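Local coordinates for protein 5'-tyrosyl-DNA phosphodiesterase (Caenorhabditis elegans, PDB 4FVA) that belongs to the endonuclease/exonuclease/phosphatase family of the DNase I-like clan and carries a magnesium ion, at residues G188-N191 with K192-F195. Numbering follows the deposited sequence.
Sequences GSDN and KTKF
With CG of Asp190 set opposite the backbone nitrogen (chi1 -176°), the carboxylate lies beside the outgoing chain and reaches Lys192, two residues on. OD1 accepts a short bond from Lys192 N (2.6 Å), the donor standing 48° out of the carboxylate plane, and the same oxygen lies 3.3 Å from Lys192 CB. The remainder of the lysine runs on past the carboxylate, leaving NZ 6.1 Å from OD1, too far for a salt bridge between these two side chains; across this contact the carboxylate's hydrogen bond goes to the backbone.

The carbonyl of Asp190 closes the next link. Thr193 N donates to Asp190 O (3.1 Å) from well above the carbonyl plane, and this oxygen also receives a hydrogen bond from Trp184 NE1 of helix 183-186. Thr193 OG1, held between its own N and carbonyl carbon (chi1 57°), lies near Asp190 O and takes a weak hydrogen bond from Trp184 NE1, while the threonine side chain also touches Phe229 and Leu231 of strand 226-232.

One residue further along, Lys194 N bonds weakly to Asn191 O at 3.4 Å. A water donates to Asn191 O (3.1 Å) and accepts from Phe195 N, extending the chain of contacts past the turn. Beyond it, Lys194 CG sits 4.1 Å above the plane of the Phe195 ring, over its centre.

Upstream, Gly188 ends helix 183-186 in a Schellman motif with positive phi. Residues 188-195 form most of the surface connection from that helix to strand 197-198, and its centre is an Asx turn at Asp190 superposed on a type I beta turn, Asp190 to Thr193.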
loop_
_atom_site.group_PDB
_atom_site.type_symbol
_atom_site.label_atom_id
_atom_site.label_comp_id
_atom_site.label_asym_id
_atom_site.label_seq_id
_atom_site.Cartn_x
_atom_site.Cartn_y
_atom_site.Cartn_z
ATOM N N GLY A 188 -9.060 12.502 9.724
ATOM C CA GLY A 188 -10.340 12.730 10.373
ATOM C C GLY A 188 -11.155 11.502 10.751
ATOM O O GLY A 188 -12.319 11.635 11.141
ATOM N N SER A 189 -10.585 10.309 10.599
ATOM C CA SER A 189 -11.325 9.074 10.894
ATOM C C SER A 189 -12.718 9.093 10.279
ATOM O O SER A 189 -13.703 8.733 10.932
ATOM C CB SER A 189 -11.431 8.825 12.406
ATOM O OG SER A 189 -10.154 8.594 12.981
ATOM N N ASP A 190 -12.788 9.476 9.010
ATOM C CA ASP A 190 -14.057 9.549 8.294
ATOM C C ASP A 190 -14.653 8.165 8.041
ATOM O O ASP A 190 -13.997 7.290 7.463
ATOM C CB ASP A 190 -13.865 10.297 6.969
ATOM C CG ASP A 190 -15.175 10.490 6.201
ATOM O OD1 ASP A 190 -16.165 9.800 6.516
ATOM O OD2 ASP A 190 -15.214 11.328 5.272
ATOM N N ASN A 191 -15.890 7.953 8.489
ATOM C CA ASN A 191 -16.567 6.680 8.247
ATOM C C ASN A 191 -16.719 6.352 6.757
ATOM O O ASN A 191 -16.705 5.179 6.374
ATOM C CB ASN A 191 -17.945 6.653 8.919
ATOM C CG ASN A 191 -17.858 6.654 10.431
ATOM O OD1 ASN A 191 -18.083 7.678 11.074
ATOM N ND2 ASN A 191 -17.548 5.495 11.008
ATOM N N LYS A 192 -16.829 7.380 5.915
ATOM C CA LYS A 192 -17.028 7.147 4.479
ATOM C C LYS A 192 -15.784 6.572 3.804
ATOM O O LYS A 192 -15.868 6.009 2.706
ATOM C CB LYS A 192 -17.443 8.429 3.745
ATOM C CG LYS A 192 -18.940 8.753 3.745
ATOM C CD LYS A 192 -19.226 9.933 2.802
ATOM C CE LYS A 192 -20.690 10.005 2.409
ATOM N NZ LYS A 192 -21.558 10.190 3.595
ATOM N N THR A 193 -14.635 6.711 4.456
ATOM C CA THR A 193 -13.379 6.232 3.883
ATOM C C THR A 193 -12.718 5.194 4.767
ATOM O O THR A 193 -11.521 4.961 4.653
ATOM C CB THR A 193 -12.377 7.368 3.689
ATOM O OG1 THR A 193 -12.150 8.014 4.951
ATOM C CG2 THR A 193 -12.898 8.382 2.675
ATOM N N LYS A 194 -13.481 4.585 5.667
ATOM C CA LYS A 194 -12.871 3.727 6.683
ATOM C C LYS A 194 -12.494 2.325 6.202
ATOM O O LYS A 194 -11.349 1.906 6.329
ATOM C CB LYS A 194 -13.778 3.627 7.906
ATOM C CG LYS A 194 -13.203 2.801 9.042
ATOM C CD LYS A 194 -14.068 2.952 10.289
ATOM C CE LYS A 194 -13.469 2.239 11.491
ATOM N NZ LYS A 194 -14.326 2.417 12.694
ATOM N N PHE A 195 -13.459 1.588 5.670
ATOM C CA PHE A 195 -13.218 0.188 5.353
ATOM C C PHE A 195 -12.627 0.008 3.961
ATOM O O PHE A 195 -13.121 0.579 2.982
ATOM C CB PHE A 195 -14.496 -0.620 5.537
ATOM C CG PHE A 195 -15.062 -0.514 6.924
ATOM C CD1 PHE A 195 -14.506 -1.241 7.968
ATOM C CD2 PHE A 195 -16.126 0.343 7.193
ATOM C CE1 PHE A 195 -15.011 -1.140 9.251
ATOM C CE2 PHE A 195 -16.635 0.452 8.478
ATOM C CZ PHE A 195 -16.074 -0.292 9.510
HETATM O O HOH W 1 -16.076 2.659 4.685
#